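PDB 3E6E: alanine racemase from Enterococcus faecalis, which is a two-domain enzyme of the alanine racemase family, pairing a TIM-barrel domain with a beta-rich C-terminal domain, and forms a dimer, here with DCS bound. Local coordinates for residues R7-H12 with T281-Y286; D288-H293 with G310-D315; Q295-L300 with E340-Q345. The protein carries 1 engineered substitution. All coordinates share one frame; numbering follows the deposited sequence.

Interaction 1: residues R7-H12 with T281-Y286; sequences RPTRLH and TVPIGY. With DCS (D-[3-hydroxy-2-methyl-5-phosphonooxymethyl-pyridin-4-ylmethyl]-N,O-cycloserylamide), chain F.
Thr9 and Arg7 converge on the carbonyl oxygen of Pro283, the centre of an inverse gamma turn that follows strand 277-282 in the beta-rich C-terminal domain. Ile284 N donates to Val282 O at 2.8 Å across the turn, and the Pro283 carbonyl is presented to the residues leading into strand 10-12. Both strands pair with strand 249-259, so the contact joins two chain segments distant in sequence within one mixed sheet.

The polar part rests on the Thr9 hydroxyl. With OG1 anti to the carbonyl carbon (chi1 -55°), it donates to Pro283 O over 2.7 Å, approaching from above the carbonyl plane at a C=O...donor angle of 116°. A second hydrogen bond, to Ser251 OG of strand 249-259, means that two partners grip the hydroxyl. Arg7 puts its CD 3.1 Å from the same Pro283 O, while its charged end is claimed by a salt bridge from NH1 to Asp288 OD1. That carboxylate oxygen also accepts from Gly285 N, tying both segments to one acidic group. One guanidinium face rests over Thr9 CB.

Carbon-to-carbon packing adds to this. The Arg7 chain and the Pro283 ring slide past each other in opposite directions, with Arg7 CD 3.9 Å from Pro283 CB, and Pro8 CG meets Pro283 CG at 4.2 Å. Thr9 CG2 crosses the Ile284 side chain at about a right angle, reaching Ile284 CB at 3.8 Å.

Beyond the turn, segment 281-286 enters a ligand pocket built at the dimer interface, where Arg139 and Tyr356 of the second subunit also bind DCS. There the Tyr286 hydroxyl OH makes a weak hydrogen bond of 2.8 Å to OG of DCS.

Interaction 2: residues D288-H293 with G310-D315; sequences DGWLRH and GRVCMD. With DCS (D-[3-hydroxy-2-methyl-5-phosphonooxymethyl-pyridin-4-ylmethyl]-N,O-cycloserylamide), chain F.
Trp290 and Arg292 pack on Val312 where two irregular loops of the C-terminal domain meet. Along the first loop, Asp288 makes no direct contact with the second, but Arg365 forms salt bridges with both Asp288 and Asp315 and so spans the two. At Trp290 the backbone carbonyl O lies 3.3 Å from Val312 CG1, a methyl placed anti to its own backbone N, and the indole adds a looser approach of CD1 to that methyl at 4.2 Å. Arg292 then brings its CA to within 3.8 Å of Val312 CB, and a water completes the link: it accepts from Arg292 NE at 2.8 Å and donates to Val312 O at 2.7 Å. Farther out, Arg292 NH2 comes 3.5 Å from Arg311 NE, at the edge of the Arg311 guanidinium, with the two planes 82° apart; two like-charged donors meet here without a hydrogen bond. Cys313 CB reaches DCS O at 3.5 Å, and Lys40 of the second subunit forms a salt bridge with Asp315. The first loop connects strands 277-282 and 298-301, the second strands 304-309 and 317-321, all four belonging to one mixed sheet.

Interaction 3: residues Q295-L300 with E340-Q345; sequences QGFTVL and EENTLQ
Asn342, Leu300 and Glu340 carry this junction between strand 298-300 of the large mixed sheet and strand 340-342, half of a two-stranded antiparallel hairpin that leads into helix 344-351. The strand segments cross at 118° with their axes 7.7 Å apart, so side chains, rather than backbone pairing, bridge the gap. Asn342 is the polar link. Its ND2 donates to Thr298 O over 2.9 Å in a virtually straight bond (179° at the hydrogen), lying in the carbonyl plane on a lone pair of the oxygen, which in turn sits in the plane of the amide. Weak hydrogen bonds from ND2 to Leu333 O and from Arg305 NH2 to Asn342 OD1 help hold this buried group. The Phe297 ring slides alongside the amide, its CE2 3.8 Å from Asn342 ND2; the ring also touches Met346 and Val347 of helix 344-351, whose N-cap is Thr343.

Leu300 and Glu340 meet through carbon atoms. Their side chains cross at about a right angle, and only the aliphatic base of the glutamate is used: a bend at chi2 turns the carboxylate away to a salt bridge with Arg305. The leucine fork straddles that base, Leu300 CD2 touching Glu340 CB at 3.5 Å and CD1 reaching the same carbon at 3.8 Å.

Two of the three contacts, interactions 1 and 2, reach DCS; interaction 3 adjoins interaction 2 alone. Interactions 1 and 2, with centres 11 Å apart, also both touch the second subunit. Tyr286 couples them: its N makes a probable hydrogen bond to Cys313 O at 3.1 Å, and its ring packs against Arg292. Interaction 3 touches no other subunit of the assembly. Its centre is 14 Å from each of the others, and its nearest atoms stay about 6 Å from interaction 1. It meets interaction 2 where Trp290 CZ2 packs on Val299 CG1 at 3.8 Å. Segments of interactions 2 and 3 alternate, so the loop 310-315, which holds Cys313, Met314 and Asp315 of the pocket, lies in sequence between the two segments of interaction 3.

Interaction 1: residues R7-H12 with T281-Y286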
loop_
_atom_site.group_PDB
_atom_site.type_symbol
_atom_site.label_atom_id
_atom_site.label_comp_id
_atom_site.label_asym_id
_atom_site.label_seq_id
_atom_site.Cartn_x
_atom_site.Cartn_y
_atom_site.Cartn_z
ATOM N N ARG A 7 -9.616 1.240 -15.418
ATOM C CA ARG A 7 -8.750 0.080 -15.552
ATOM C C ARG A 7 -9.550 -1.080 -14.984
ATOM O O ARG A 7 -10.027 -1.019 -13.858
ATOM C CB ARG A 7 -7.470 0.279 -14.749
ATOM C CG ARG A 7 -6.573 -0.943 -14.717
ATOM C CD ARG A 7 -5.349 -0.733 -13.833
ATOM N NE ARG A 7 -5.715 -0.489 -12.445
ATOM C CZ ARG A 7 -4.860 -0.516 -11.431
ATOM N NH1 ARG A 7 -3.580 -0.777 -11.657
ATOM N NH2 ARG A 7 -5.287 -0.297 -10.190
ATOM N N PRO A 8 -9.714 -2.158 -15.755
ATOM C CA PRO A 8 -10.481 -3.306 -15.263
ATOM C C PRO A 8 -9.998 -3.975 -13.956
ATOM O O PRO A 8 -10.626 -4.927 -13.475
ATOM C CB PRO A 8 -10.463 -4.263 -16.456
ATOM C CG PRO A 8 -9.155 -3.940 -17.126
ATOM C CD PRO A 8 -9.134 -2.433 -17.083
ATOM N N THR A 9 -8.905 -3.504 -13.370
ATOM C CA THR A 9 -8.442 -4.131 -12.140
ATOM C C THR A 9 -9.334 -3.672 -10.996
ATOM O O THR A 9 -9.282 -2.507 -10.596
ATOM C CB THR A 9 -6.990 -3.757 -11.826
ATOM O OG1 THR A 9 -6.168 -4.075 -12.954
ATOM C CG2 THR A 9 -6.485 -4.543 -10.621
ATOM N N ARG A 10 -10.139 -4.593 -10.465
ATOM C CA ARG A 10 -11.072 -4.280 -9.379
ATOM C C ARG A 10 -10.967 -5.151 -8.125
ATOM O O ARG A 10 -10.538 -6.313 -8.173
ATOM C CB ARG A 10 -12.511 -4.364 -9.886
ATOM C CG ARG A 10 -12.811 -3.428 -11.029
ATOM C CD ARG A 10 -14.314 -3.301 -11.257
ATOM N NE ARG A 10 -14.638 -2.193 -12.151
ATOM C CZ ARG A 10 -14.040 -1.003 -12.105
ATOM N NH1 ARG A 10 -13.083 -0.769 -11.216
ATOM N NH2 ARG A 10 -14.397 -0.042 -12.944
ATOM N N LEU A 11 -11.400 -4.581 -7.004
ATOM C CA LEU A 11 -11.383 -5.273 -5.709
ATOM C C LEU A 11 -12.843 -5.434 -5.223
ATOM O O LEU A 11 -13.403 -4.516 -4.639
ATOM C CB LEU A 11 -10.550 -4.432 -4.724
ATOM C CG LEU A 11 -9.740 -5.028 -3.568
ATOM C CD1 LEU A 11 -8.977 -6.280 -3.979
ATOM C CD2 LEU A 11 -8.773 -3.954 -3.088
ATOM N N HIS A 12 -13.455 -6.590 -5.483
ATOM C CA HIS A 12 -14.853 -6.837 -5.093
ATOM C C HIS A 12 -15.066 -7.226 -3.644
ATOM O O HIS A 12 -14.564 -8.250 -3.171
ATOM C CB HIS A 12 -15.484 -7.918 -5.968
ATOM C CG HIS A 12 -15.611 -7.523 -7.404
ATOM N ND1 HIS A 12 -14.606 -7.735 -8.325
ATOM C CD2 HIS A 12 -16.603 -6.881 -8.067
ATOM C CE1 HIS A 12 -14.974 -7.237 -9.494
ATOM N NE2 HIS A 12 -16.181 -6.713 -9.364
ATOM N N THR A 281 -0.904 -10.252 -20.389
ATOM C CA THR A 281 -0.447 -9.127 -19.586
ATOM C C THR A 281 -1.638 -8.574 -18.827
ATOM O O THR A 281 -2.673 -8.266 -19.411
ATOM C CB THR A 281 0.177 -8.012 -20.459
ATOM O OG1 THR A 281 1.310 -8.530 -21.155
ATOM C CG2 THR A 281 0.655 -6.853 -19.600
ATOM N N VAL A 282 -1.473 -8.460 -17.515
ATOM C CA VAL A 282 -2.521 -7.973 -16.629
ATOM C C VAL A 282 -2.147 -6.627 -15.994
ATOM O O VAL A 282 -1.060 -6.483 -15.423
ATOM C CB VAL A 282 -2.782 -9.006 -15.522
ATOM C CG1 VAL A 282 -3.941 -8.556 -14.652
ATOM C CG2 VAL A 282 -3.059 -10.372 -16.143
ATOM N N PRO A 283 -3.047 -5.634 -16.078
ATOM C CA PRO A 283 -2.858 -4.284 -15.537
ATOM C C PRO A 283 -2.917 -4.110 -14.009
ATOM O O PRO A 283 -3.658 -3.266 -13.483
ATOM C CB PRO A 283 -3.924 -3.469 -16.274
ATOM C CG PRO A 283 -5.013 -4.448 -16.451
ATOM C CD PRO A 283 -4.276 -5.696 -16.886
ATOM N N ILE A 284 -2.115 -4.905 -13.305
ATOM C CA ILE A 284 -2.033 -4.841 -11.851
ATOM C C ILE A 284 -0.585 -5.097 -11.484
ATOM O O ILE A 284 0.016 -6.066 -11.953
ATOM C CB ILE A 284 -2.942 -5.897 -11.179
ATOM C CG1 ILE A 284 -2.918 -5.718 -9.663
ATOM C CG2 ILE A 284 -2.503 -7.300 -11.571
ATOM C CD1 ILE A 284 -3.795 -6.729 -8.920
ATOM N N GLY A 285 -0.021 -4.220 -10.655
ATOM C CA GLY A 285 1.376 -4.356 -10.266
ATOM C C GLY A 285 1.649 -4.097 -8.803
ATOM O O GLY A 285 0.722 -3.973 -8.011
ATOM N N TYR A 286 2.917 -3.987 -8.437
ATOM C CA TYR A 286 3.232 -3.789 -7.044
ATOM C C TYR A 286 2.805 -2.448 -6.487
ATOM O O TYR A 286 2.850 -2.229 -5.280
ATOM C CB TYR A 286 4.722 -4.062 -6.773
ATOM C CG TYR A 286 5.725 -3.284 -7.585
ATOM C CD1 TYR A 286 6.013 -1.949 -7.289
ATOM C CD2 TYR A 286 6.469 -3.920 -8.593
ATOM C CE1 TYR A 286 7.026 -1.266 -7.963
ATOM C CE2 TYR A 286 7.486 -3.252 -9.278
ATOM C CZ TYR A 286 7.770 -1.926 -8.954
ATOM O OH TYR A 286 8.837 -1.292 -9.556
HETATM N N1 DCS F . 8.784 3.771 -19.602
HETATM C C2 DCS F . 7.837 2.725 -19.380
HETATM C C2A DCS F . 7.055 2.108 -20.540
HETATM C C3 DCS F . 7.659 2.307 -18.057
HETATM O O3 DCS F . 6.778 1.326 -17.751
HETATM C C4 DCS F . 8.447 2.945 -16.999
HETATM C C4A DCS F . 8.260 2.494 -15.587
HETATM C C5 DCS F . 9.402 4.018 -17.332
HETATM C C6 DCS F . 9.535 4.391 -18.626
HETATM C C5A DCS F . 10.287 4.765 -16.293
HETATM O O4P DCS F . 11.283 3.899 -15.699
HETATM P P DCS F . 12.381 4.332 -14.589
HETATM O O1P DCS F . 13.224 5.370 -15.183
HETATM O O2P DCS F . 11.684 4.822 -13.395
HETATM O O3P DCS F . 13.168 3.156 -14.271
HETATM N N DCS F . 8.774 1.087 -15.441
HETATM C CA DCS F . 8.706 0.469 -14.198
HETATM C C DCS F . 7.672 -0.410 -13.767
HETATM O O DCS F . 6.588 -0.779 -14.497
HETATM N ND DCS F . 7.939 -0.803 -12.550
HETATM O OG DCS F . 9.125 -0.209 -12.150
HETATM C CB DCS F . 9.588 0.563 -13.155
#

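Interaction 2: residues D288-H293 with G310-D315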
loop_
_atom_site.group_PDB
_atom_site.type_symbol
_atom_site.label_atom_id
_atom_site.label_comp_id
_atom_site.label_asym_id
_atom_site.label_seq_id
_atom_site.Cartn_x
_atom_site.Cartn_y
_atom_site.Cartn_z
ATOM N N ASP A 288 -0.104 -1.545 -6.798
ATOM C CA ASP A 288 -1.467 -1.869 -6.404
ATOM C C ASP A 288 -1.406 -2.669 -5.114
ATOM O O ASP A 288 -2.412 -2.805 -4.395
ATOM C CB ASP A 288 -2.141 -2.739 -7.470
ATOM C CG ASP A 288 -2.420 -1.994 -8.749
ATOM O OD1 ASP A 288 -2.523 -2.673 -9.787
ATOM O OD2 ASP A 288 -2.555 -0.748 -8.730
ATOM N N GLY A 289 -0.220 -3.220 -4.856
ATOM C CA GLY A 289 -0.009 -4.041 -3.680
ATOM C C GLY A 289 0.155 -5.505 -4.047
ATOM O O GLY A 289 0.037 -6.389 -3.199
ATOM N N TRP A 290 0.400 -5.759 -5.330
ATOM C CA TRP A 290 0.621 -7.116 -5.843
ATOM C C TRP A 290 2.150 -7.170 -5.884
ATOM O O TRP A 290 2.763 -7.098 -6.939
ATOM C CB TRP A 290 0.011 -7.228 -7.247
ATOM C CG TRP A 290 -0.108 -8.612 -7.785
ATOM C CD1 TRP A 290 0.605 -9.153 -8.814
ATOM C CD2 TRP A 290 -0.995 -9.648 -7.320
ATOM N NE1 TRP A 290 0.221 -10.462 -9.020
ATOM C CE2 TRP A 290 -0.756 -10.791 -8.117
ATOM C CE3 TRP A 290 -1.960 -9.722 -6.307
ATOM C CZ2 TRP A 290 -1.449 -11.992 -7.932
ATOM C CZ3 TRP A 290 -2.648 -10.920 -6.123
ATOM C CH2 TRP A 290 -2.387 -12.038 -6.932
ATOM N N LEU A 291 2.746 -7.267 -4.700
ATOM C CA LEU A 291 4.188 -7.273 -4.518
ATOM C C LEU A 291 5.022 -8.200 -5.397
ATOM O O LEU A 291 4.631 -9.324 -5.709
ATOM C CB LEU A 291 4.511 -7.543 -3.044
ATOM C CG LEU A 291 3.869 -6.627 -1.997
ATOM C CD1 LEU A 291 4.605 -6.818 -0.679
ATOM C CD2 LEU A 291 3.945 -5.160 -2.424
ATOM N N ARG A 292 6.203 -7.708 -5.755
ATOM C CA ARG A 292 7.137 -8.418 -6.604
ATOM C C ARG A 292 7.359 -9.873 -6.224
ATOM O O ARG A 292 7.637 -10.706 -7.087
ATOM C CB ARG A 292 8.464 -7.648 -6.647
ATOM C CG ARG A 292 8.318 -6.291 -7.361
ATOM C CD ARG A 292 9.499 -5.346 -7.190
ATOM N NE ARG A 292 10.648 -5.735 -7.993
ATOM C CZ ARG A 292 11.703 -6.401 -7.529
ATOM N NH1 ARG A 292 11.755 -6.751 -6.248
ATOM N NH2 ARG A 292 12.704 -6.723 -8.347
ATOM N N HIS A 293 7.225 -10.212 -4.951
ATOM C CA HIS A 293 7.434 -11.608 -4.588
ATOM C C HIS A 293 6.284 -12.519 -4.937
ATOM O O HIS A 293 6.227 -13.654 -4.470
ATOM C CB HIS A 293 7.742 -11.750 -3.115
ATOM C CG HIS A 293 9.156 -11.432 -2.771
ATOM N ND1 HIS A 293 9.605 -10.142 -2.597
ATOM C CD2 HIS A 293 10.226 -12.238 -2.587
ATOM C CE1 HIS A 293 10.895 -10.168 -2.317
ATOM N NE2 HIS A 293 11.296 -11.427 -2.306
ATOM N N GLY A 310 8.373 -13.878 -15.102
ATOM C CA GLY A 310 9.077 -12.615 -15.191
ATOM C C GLY A 310 8.798 -11.788 -13.944
ATOM O O GLY A 310 7.986 -12.165 -13.093
ATOM N N ARG A 311 9.472 -10.656 -13.818
ATOM C CA ARG A 311 9.252 -9.806 -12.661
ATOM C C ARG A 311 7.925 -9.084 -12.750
ATOM O O ARG A 311 7.447 -8.754 -13.840
ATOM C CB ARG A 311 10.373 -8.784 -12.518
ATOM C CG ARG A 311 11.660 -9.377 -11.972
ATOM C CD ARG A 311 11.608 -9.524 -10.450
ATOM N NE ARG A 311 12.921 -9.851 -9.898
ATOM C CZ ARG A 311 13.467 -11.065 -9.895
ATOM N NH1 ARG A 311 12.813 -12.101 -10.408
ATOM N NH2 ARG A 311 14.687 -11.233 -9.398
ATOM N N VAL A 312 7.328 -8.868 -11.585
ATOM C CA VAL A 312 6.074 -8.162 -11.469
ATOM C C VAL A 312 6.469 -6.711 -11.664
ATOM O O VAL A 312 7.430 -6.249 -11.039
ATOM C CB VAL A 312 5.487 -8.378 -10.056
ATOM C CG1 VAL A 312 4.309 -7.427 -9.801
ATOM C CG2 VAL A 312 5.039 -9.822 -9.910
ATOM N N CYS A 313 5.769 -5.998 -12.542
ATOM C CA CYS A 313 6.094 -4.588 -12.780
ATOM C C CYS A 313 5.294 -3.710 -11.846
ATOM O O CYS A 313 4.342 -4.162 -11.228
ATOM C CB CYS A 313 5.753 -4.156 -14.211
ATOM S SG CYS A 313 6.699 -4.918 -15.522
ATOM N N MET A 314 5.687 -2.444 -11.770
ATOM C CA MET A 314 4.999 -1.456 -10.949
ATOM C C MET A 314 3.519 -1.511 -11.308
ATOM O O MET A 314 2.674 -1.699 -10.439
ATOM C CB MET A 314 5.563 -0.053 -11.244
ATOM C CG MET A 314 5.027 1.072 -10.372
ATOM S SD MET A 314 5.876 2.706 -10.532
ATOM C CE MET A 314 7.343 2.386 -9.619
ATOM N N ASP A 315 3.219 -1.395 -12.601
ATOM C CA ASP A 315 1.835 -1.382 -13.082
ATOM C C ASP A 315 1.230 -2.592 -13.780
ATOM O O ASP A 315 0.056 -2.563 -14.143
ATOM C CB ASP A 315 1.626 -0.155 -13.956
ATOM C CG ASP A 315 1.444 1.088 -13.140
ATOM O OD1 ASP A 315 0.417 1.146 -12.441
ATOM O OD2 ASP A 315 2.311 1.990 -13.183
HETATM N N1 DCS F . 8.784 3.771 -19.602
HETATM C C2 DCS F . 7.837 2.725 -19.380
HETATM C C2A DCS F . 7.055 2.108 -20.540
HETATM C C3 DCS F . 7.659 2.307 -18.057
HETATM O O3 DCS F . 6.778 1.326 -17.751
HETATM C C4 DCS F . 8.447 2.945 -16.999
HETATM C C4A DCS F . 8.260 2.494 -15.587
HETATM C C5 DCS F . 9.402 4.018 -17.332
HETATM C C6 DCS F . 9.535 4.391 -18.626
HETATM C C5A DCS F . 10.287 4.765 -16.293
HETATM O O4P DCS F . 11.283 3.899 -15.699
HETATM P P DCS F . 12.381 4.332 -14.589
HETATM O O1P DCS F . 13.224 5.370 -15.183
HETATM O O2P DCS F . 11.684 4.822 -13.395
HETATM O O3P DCS F . 13.168 3.156 -14.271
HETATM N N DCS F . 8.774 1.087 -15.441
HETATM C CA DCS F . 8.706 0.469 -14.198
HETATM C C DCS F . 7.672 -0.410 -13.767
HETATM O O DCS F . 6.588 -0.779 -14.497
HETATM N ND DCS F . 7.939 -0.803 -12.550
HETATM O OG DCS F . 9.125 -0.209 -12.150
HETATM C CB DCS F . 9.588 0.563 -13.155
HETATM O O HOH W 1 10.040 -5.689 -10.687
#

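Interaction 3: residues Q295-L300 with E340-Q345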
loop_
_atom_site.group_PDB
_atom_site.type_symbol
_atom_site.label_atom_id
_atom_site.label_comp_id
_atom_site.label_asym_id
_atom_site.label_seq_id
_atom_site.Cartn_x
_atom_site.Cartn_y
_atom_site.Cartn_z
ATOM N N GLN A 295 5.784 -13.511 -7.900
ATOM C CA GLN A 295 6.190 -14.261 -9.090
ATOM C C GLN A 295 6.053 -15.739 -8.785
ATOM O O GLN A 295 6.261 -16.163 -7.649
ATOM C CB GLN A 295 7.651 -14.027 -9.443
ATOM C CG GLN A 295 7.984 -12.729 -10.099
ATOM C CD GLN A 295 9.435 -12.694 -10.533
ATOM O OE1 GLN A 295 9.847 -13.405 -11.454
ATOM N NE2 GLN A 295 10.225 -11.872 -9.857
ATOM N N GLY A 296 5.735 -16.528 -9.802
ATOM C CA GLY A 296 5.597 -17.958 -9.594
ATOM C C GLY A 296 4.225 -18.292 -9.056
ATOM O O GLY A 296 3.778 -19.437 -9.143
ATOM N N PHE A 297 3.562 -17.294 -8.475
ATOM C CA PHE A 297 2.223 -17.493 -7.946
ATOM C C PHE A 297 1.359 -17.634 -9.201
ATOM O O PHE A 297 1.685 -17.071 -10.243
ATOM C CB PHE A 297 1.776 -16.274 -7.121
ATOM C CG PHE A 297 0.606 -16.547 -6.209
ATOM C CD1 PHE A 297 0.778 -17.276 -5.035
ATOM C CD2 PHE A 297 -0.669 -16.078 -6.523
ATOM C CE1 PHE A 297 -0.300 -17.532 -4.183
ATOM C CE2 PHE A 297 -1.757 -16.329 -5.683
ATOM C CZ PHE A 297 -1.575 -17.056 -4.511
ATOM N N THR A 298 0.265 -18.385 -9.106
ATOM C CA THR A 298 -0.611 -18.590 -10.250
ATOM C C THR A 298 -1.997 -17.986 -10.060
ATOM O O THR A 298 -2.635 -18.198 -9.034
ATOM C CB THR A 298 -0.771 -20.087 -10.548
ATOM O OG1 THR A 298 -1.217 -20.768 -9.367
ATOM C CG2 THR A 298 0.561 -20.670 -11.003
ATOM N N VAL A 299 -2.456 -17.235 -11.058
ATOM C CA VAL A 299 -3.777 -16.617 -11.013
ATOM C C VAL A 299 -4.762 -17.435 -11.844
ATOM O O VAL A 299 -4.387 -18.443 -12.440
ATOM C CB VAL A 299 -3.751 -15.179 -11.534
ATOM C CG1 VAL A 299 -2.865 -14.325 -10.642
ATOM C CG2 VAL A 299 -3.266 -15.160 -12.965
ATOM N N LEU A 300 -6.013 -16.987 -11.911
ATOM C CA LEU A 300 -7.027 -17.743 -12.629
ATOM C C LEU A 300 -7.660 -17.118 -13.859
ATOM O O LEU A 300 -8.181 -15.999 -13.833
ATOM C CB LEU A 300 -8.120 -18.162 -11.646
ATOM C CG LEU A 300 -7.563 -18.949 -10.458
ATOM C CD1 LEU A 300 -8.629 -19.095 -9.377
ATOM C CD2 LEU A 300 -7.083 -20.315 -10.931
ATOM N N GLU A 340 -11.119 -23.923 -9.028
ATOM C CA GLU A 340 -9.891 -23.410 -8.422
ATOM C C GLU A 340 -10.185 -22.255 -7.478
ATOM O O GLU A 340 -11.163 -21.524 -7.657
ATOM C CB GLU A 340 -8.924 -22.929 -9.503
ATOM C CG GLU A 340 -8.495 -24.024 -10.452
ATOM C CD GLU A 340 -7.806 -25.173 -9.738
ATOM O OE1 GLU A 340 -7.735 -26.285 -10.308
ATOM O OE2 GLU A 340 -7.323 -24.956 -8.607
ATOM N N GLU A 341 -9.330 -22.085 -6.475
ATOM C CA GLU A 341 -9.503 -21.011 -5.501
ATOM C C GLU A 341 -8.199 -20.347 -5.088
ATOM O O GLU A 341 -7.225 -21.012 -4.735
ATOM C CB GLU A 341 -10.176 -21.529 -4.217
ATOM C CG GLU A 341 -11.637 -21.119 -4.010
ATOM C CD GLU A 341 -11.906 -20.429 -2.658
ATOM O OE1 GLU A 341 -11.813 -19.182 -2.591
ATOM O OE2 GLU A 341 -12.208 -21.135 -1.665
ATOM N N ASN A 342 -8.188 -19.024 -5.147
ATOM C CA ASN A 342 -7.046 -18.273 -4.684
ATOM C C ASN A 342 -7.603 -17.522 -3.495
ATOM O O ASN A 342 -8.604 -16.810 -3.602
ATOM C CB ASN A 342 -6.520 -17.323 -5.747
ATOM C CG ASN A 342 -5.343 -17.899 -6.476
ATOM O OD1 ASN A 342 -4.816 -18.925 -6.066
ATOM N ND2 ASN A 342 -4.909 -17.246 -7.543
ATOM N N THR A 343 -6.973 -17.743 -2.347
ATOM C CA THR A 343 -7.399 -17.142 -1.090
ATOM C C THR A 343 -6.350 -16.169 -0.608
ATOM O O THR A 343 -5.193 -16.255 -0.994
ATOM C CB THR A 343 -7.532 -18.200 -0.019
ATOM O OG1 THR A 343 -6.215 -18.605 0.392
ATOM C CG2 THR A 343 -8.277 -19.407 -0.552
ATOM N N LEU A 344 -6.745 -15.246 0.249
ATOM C CA LEU A 344 -5.786 -14.299 0.774
ATOM C C LEU A 344 -4.647 -15.063 1.477
ATOM O O LEU A 344 -3.476 -14.696 1.351
ATOM C CB LEU A 344 -6.477 -13.362 1.759
ATOM C CG LEU A 344 -6.359 -11.878 1.436
ATOM C CD1 LEU A 344 -7.003 -11.594 0.087
ATOM C CD2 LEU A 344 -7.035 -11.087 2.539
ATOM N N GLN A 345 -4.985 -16.125 2.207
ATOM C CA GLN A 345 -3.970 -16.898 2.910
ATOM C C GLN A 345 -2.879 -17.336 1.962
ATOM O O GLN A 345 -1.691 -17.148 2.243
ATOM C CB GLN A 345 -4.575 -18.134 3.566
ATOM C CG GLN A 345 -4.566 -18.085 5.084
ATOM C CD GLN A 345 -3.177 -17.929 5.656
ATOM O OE1 GLN A 345 -2.336 -18.818 5.527
ATOM N NE2 GLN A 345 -2.927 -16.792 6.301
#